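Local coordinates for sorting nexin-21 (PDB 4YMR), which binds membranes enriched in phosphatidylinositol 3-phosphate and phosphatidylinositol 4,5-bisphosphate and may act at several stages of intracellular trafficking, at the interface of chains A and B. Residues are numbered along the deposited sequence; one frame, centred on the assembly and turned at random. Chains: chain A/B, Protein Snx21.

Contact 1: the interface of chains A and B. Residues chain A 92, 138-139, 141, 143; chain B 19, 34, 55.
B:Gln19 and B:Leu55 reach from two helices of one chain into the C-terminal tail of the other, where A:Leu138, A:Glu141 and A:Leu143 receive them. This is the tetratricopeptide-repeat (PXB/TPR) domain of the sorting nexin, an all-helical array that is domain-swapped here, so chain A's last helix, 134-140, lies against helices 12-24 and 52-66 of chain B.

B:Leu55 hides the most surface. Its CD1 methyl lies 3.5 Å from A:Glu141 CG and also faces CB, so it touches the aliphatic part of the glutamate; that chain bends about its CB-CG bond, leaving the methylenes nearer to the methyl than the carboxylate. The ring of A:Phe92 comes near the same methyl with its CZ and CE2 edge, more loosely, at 4.2 Å from CZ to B:Leu55 CD1. On the other flank A:Leu138 sends its CD1 methyl towards B:Leu55 CG; this methyl also stands above the indole plane of B:Trp34, just outside the CH2 and CZ2 rim.

The polar part belongs to B:Gln19. With CG anti to the backbone N (chi1 -178°) and the chain extended beyond it, the carboxamide is carried out to the end of helix 134-140. There NE2 gives hydrogen bonds to two backbone carbonyls, A:Leu138 O at 3.1 Å and A:Glu141 O at 2.7 Å. The first is nearly straight, 173° at the hydrogen, the second more bent, 145°. Both acceptors lie in the amide plane, which fixes the turn of the carboxamide, while A:Leu143 CD1 packs against its CD and OE1. A leucine at B:Gln19 would probably leave both carbonyls without this donor and the tail less firmly held beyond its helix.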
loop_
_atom_site.group_PDB
_atom_site.type_symbol
_atom_site.label_atom_id
_atom_site.label_comp_id
_atom_site.label_asym_id
_atom_site.label_seq_id
_atom_site.Cartn_x
_atom_site.Cartn_y
_atom_site.Cartn_z
ATOM N N PHE A 92 6.445 2.469 5.444
ATOM C CA PHE A 92 7.857 2.373 5.076
ATOM C C PHE A 92 8.584 3.703 4.805
ATOM O O PHE A 92 9.787 3.696 4.579
ATOM C CB PHE A 92 8.031 1.438 3.882
ATOM C CG PHE A 92 8.313 0.022 4.274
ATOM C CD1 PHE A 92 9.362 -0.272 5.134
ATOM C CD2 PHE A 92 7.518 -1.015 3.804
ATOM C CE1 PHE A 92 9.631 -1.577 5.507
ATOM C CE2 PHE A 92 7.773 -2.326 4.171
ATOM C CZ PHE A 92 8.832 -2.609 5.025
ATOM N N LEU A 138 10.285 -5.072 8.912
ATOM C CA LEU A 138 10.639 -6.287 8.198
ATOM C C LEU A 138 10.097 -7.541 8.880
ATOM O O LEU A 138 9.377 -8.320 8.262
ATOM C CB LEU A 138 12.149 -6.390 8.032
ATOM C CG LEU A 138 12.600 -7.354 6.939
ATOM C CD1 LEU A 138 11.855 -7.043 5.627
ATOM C CD2 LEU A 138 14.105 -7.252 6.753
ATOM N N ILE A 139 10.421 -7.725 10.157
ATOM C CA ILE A 139 9.999 -8.924 10.891
ATOM C C ILE A 139 8.506 -8.944 11.280
ATOM O O ILE A 139 7.884 -10.006 11.318
ATOM C CB ILE A 139 10.888 -9.182 12.135
ATOM C CG1 ILE A 139 10.745 -8.043 13.148
ATOM C CG2 ILE A 139 12.356 -9.383 11.729
ATOM C CD1 ILE A 139 9.909 -8.392 14.356
ATOM N N GLU A 141 6.018 -7.712 9.627
ATOM C CA GLU A 141 5.188 -7.932 8.454
ATOM C C GLU A 141 4.784 -9.403 8.337
ATOM O O GLU A 141 5.639 -10.296 8.371
ATOM C CB GLU A 141 5.941 -7.510 7.201
ATOM C CG GLU A 141 5.176 -7.783 5.927
ATOM C CD GLU A 141 4.103 -6.756 5.671
ATOM O OE1 GLU A 141 4.295 -5.589 6.063
ATOM O OE2 GLU A 141 3.064 -7.116 5.083
ATOM N N LEU A 143 3.505 -12.521 6.193
ATOM C CA LEU A 143 3.467 -13.015 4.811
ATOM C C LEU A 143 2.484 -14.199 4.702
ATOM O O LEU A 143 2.864 -15.366 4.762
ATOM C CB LEU A 143 4.879 -13.341 4.319
ATOM C CG LEU A 143 5.775 -12.095 4.367
ATOM C CD1 LEU A 143 7.280 -12.383 4.234
ATOM C CD2 LEU A 143 5.324 -11.094 3.312
ATOM N N GLN B 19 12.720 -13.605 4.825
ATOM C CA GLN B 19 12.359 -12.985 6.101
ATOM C C GLN B 19 12.808 -13.792 7.328
ATOM O O GLN B 19 13.273 -13.230 8.320
ATOM C CB GLN B 19 10.853 -12.739 6.166
ATOM C CG GLN B 19 10.376 -12.063 7.439
ATOM C CD GLN B 19 8.887 -12.256 7.660
ATOM O OE1 GLN B 19 8.380 -13.375 7.563
ATOM N NE2 GLN B 19 8.177 -11.168 7.949
ATOM N N TRP B 34 16.710 -12.441 -0.960
ATOM C CA TRP B 34 16.050 -11.152 -1.204
ATOM C C TRP B 34 16.367 -10.665 -2.615
ATOM O O TRP B 34 15.481 -10.225 -3.348
ATOM C CB TRP B 34 16.477 -10.070 -0.200
ATOM C CG TRP B 34 15.941 -10.221 1.196
ATOM C CD1 TRP B 34 16.655 -10.534 2.321
ATOM C CD2 TRP B 34 14.586 -10.053 1.620
ATOM N NE1 TRP B 34 15.826 -10.587 3.411
ATOM C CE2 TRP B 34 14.547 -10.288 3.012
ATOM C CE3 TRP B 34 13.394 -9.738 0.960
ATOM C CZ2 TRP B 34 13.372 -10.219 3.753
ATOM C CZ3 TRP B 34 12.230 -9.664 1.696
ATOM C CH2 TRP B 34 12.226 -9.903 3.076
ATOM N N LEU B 55 9.231 -3.862 0.431
ATOM C CA LEU B 55 9.639 -4.864 1.413
ATOM C C LEU B 55 10.887 -5.620 0.988
ATOM O O LEU B 55 11.726 -5.961 1.829
ATOM C CB LEU B 55 8.506 -5.848 1.727
ATOM C CG LEU B 55 8.808 -6.771 2.920
ATOM C CD1 LEU B 55 7.823 -6.511 4.030
ATOM C CD2 LEU B 55 8.849 -8.259 2.551
#

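Contact 2: the interface of chains A and B. Residues chain A 92-93, 96-97, 100, 114; chain B 81, 84.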
loop_
_atom_site.group_PDB
_atom_site.type_symbol
_atom_site.label_atom_id
_atom_site.label_comp_id
_atom_site.label_asym_id
_atom_site.label_seq_id
_atom_site.Cartn_x
_atom_site.Cartn_y
_atom_site.Cartn_z
ATOM N N PHE A 92 6.445 2.469 5.444
ATOM C CA PHE A 92 7.857 2.373 5.076
ATOM C C PHE A 92 8.584 3.703 4.805
ATOM O O PHE A 92 9.787 3.696 4.579
ATOM C CB PHE A 92 8.031 1.438 3.882
ATOM C CG PHE A 92 8.313 0.022 4.274
ATOM C CD1 PHE A 92 9.362 -0.272 5.134
ATOM C CD2 PHE A 92 7.518 -1.015 3.804
ATOM C CE1 PHE A 92 9.631 -1.577 5.507
ATOM C CE2 PHE A 92 7.773 -2.326 4.171
ATOM C CZ PHE A 92 8.832 -2.609 5.025
ATOM N N LEU A 93 7.883 4.832 4.829
ATOM C CA LEU A 93 8.534 6.106 4.518
ATOM C C LEU A 93 9.441 6.589 5.652
ATOM O O LEU A 93 10.575 7.044 5.422
ATOM C CB LEU A 93 7.518 7.186 4.107
ATOM C CG LEU A 93 8.155 8.577 3.975
ATOM C CD1 LEU A 93 9.156 8.623 2.811
ATOM C CD2 LEU A 93 7.135 9.706 3.849
ATOM N N PHE A 96 12.645 4.207 6.006
ATOM C CA PHE A 96 13.612 4.523 4.958
ATOM C C PHE A 96 14.318 5.876 5.134
ATOM O O PHE A 96 15.536 5.964 4.948
ATOM C CB PHE A 96 13.016 4.353 3.553
ATOM C CG PHE A 96 13.064 2.938 3.048
ATOM C CD1 PHE A 96 14.284 2.329 2.750
ATOM C CD2 PHE A 96 11.903 2.213 2.878
ATOM C CE1 PHE A 96 14.326 1.015 2.293
ATOM C CE2 PHE A 96 11.939 0.911 2.433
ATOM C CZ PHE A 96 13.151 0.309 2.140
ATOM N N LEU A 97 13.573 6.915 5.504
ATOM C CA LEU A 97 14.209 8.187 5.829
ATOM C C LEU A 97 15.294 7.968 6.871
ATOM O O LEU A 97 16.422 8.407 6.688
ATOM C CB LEU A 97 13.194 9.256 6.268
ATOM C CG LEU A 97 12.309 9.814 5.137
ATOM C CD1 LEU A 97 11.283 10.808 5.636
ATOM C CD2 LEU A 97 13.131 10.446 4.003
ATOM N N HIS A 100 18.195 6.063 5.520
ATOM C CA HIS A 100 18.908 6.977 4.625
ATOM C C HIS A 100 19.761 8.009 5.356
ATOM O O HIS A 100 20.864 8.324 4.909
ATOM C CB HIS A 100 17.931 7.693 3.685
ATOM C CG HIS A 100 18.593 8.363 2.522
ATOM N ND1 HIS A 100 18.861 9.716 2.498
ATOM C CD2 HIS A 100 19.044 7.863 1.347
ATOM C CE1 HIS A 100 19.447 10.018 1.351
ATOM N NE2 HIS A 100 19.568 8.921 0.634
ATOM N N SER A 114 16.810 14.494 3.982
ATOM C CA SER A 114 16.214 13.320 4.582
ATOM C C SER A 114 15.881 13.575 6.052
ATOM O O SER A 114 14.896 13.056 6.579
ATOM C CB SER A 114 17.168 12.140 4.450
ATOM O OG SER A 114 16.743 11.316 3.389
ATOM N N LEU B 81 12.989 5.367 -1.519
ATOM C CA LEU B 81 12.563 6.757 -1.473
ATOM C C LEU B 81 12.074 7.293 -2.842
ATOM O O LEU B 81 11.243 8.193 -2.890
ATOM C CB LEU B 81 13.662 7.647 -0.878
ATOM C CG LEU B 81 13.899 7.451 0.633
ATOM C CD1 LEU B 81 15.038 8.344 1.171
ATOM C CD2 LEU B 81 12.618 7.678 1.422
ATOM N N LEU B 84 8.474 5.890 -3.372
ATOM C CA LEU B 84 7.574 6.460 -2.391
ATOM C C LEU B 84 7.272 7.909 -2.710
ATOM O O LEU B 84 6.294 8.471 -2.223
ATOM C CB LEU B 84 8.199 6.376 -1.005
ATOM C CG LEU B 84 8.236 4.996 -0.370
ATOM C CD1 LEU B 84 9.246 4.996 0.775
ATOM C CD2 LEU B 84 6.835 4.648 0.121
#
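Two leucines near the end of helix 70-84 of chain B, B:Leu81 and B:Leu84, press against helix 93-106 of chain A, forming an apolar helix-to-helix interface within the domain-swapped PXB/TPR dimer.

The contacts across are apolar, and B:Leu81 hides the most surface in the patch. Its two methyls divide the work. CD2 meets the aliphatic row on the helix: it is 3.8 Å from A:Leu93 CD1 and the same 3.8 Å from A:Leu97 CD2, each of these side chains crossing it at about a right angle. The same methyl also nears A:Phe96, through CB rather than the ring, at 4.0 Å. B:Leu84 works one turn further along, its CD1 resting 4.0 Å from the backbone A:Leu93 CA and close to A:Phe92 O, so it lies over the backbone at the start of the helix and also nears A:Leu93 CD1.

The other methyl of B:Leu81 makes a methyl-to-ring contact. CD1 sits over one face of the A:His100 imidazole, displaced towards the rim beside CB, and comes 3.8 Å from A:His100 CG. The histidine's CG is anti to its main-chain nitrogen (chi1 -165°), which helps turn one face of the ring towards this methyl.

Within chain A, A:His100 ND1 donates to A:Ser114 OG at 2.8 Å, with the hydroxyl some 40° out of the ring plane and a bent angle of 122° at the hydrogen. This poorly aligned bond may only loosely steady the ring against helix 112-122, and A:Ser114 OG itself borders B:Leu81 CD1.

In the fold, helix 70-84 of chain B thus packs mainly on helix 93-106 of the exchanged part of chain A, with helix 112-122 at the margin, continuing the helical stack across the swap.

The C-alpha centres of contact 1 and contact 2 lie about 15 Å apart, and A:Phe92, just ahead of helix 93-106, belongs to both. In each, the C-terminal part of chain A meets the N-terminal helices of chain B: contact 1 takes up the tail at helices 12-24, 27-41 and 52-66, contact 2 the next helix, 70-84. Together they seat the swapped segment along one side of its partner, and the two-fold repeats both with the chains exchanged. The protein is a monomer, so the same packing may well form within one chain in solution, the exchange perhaps arising in this construct.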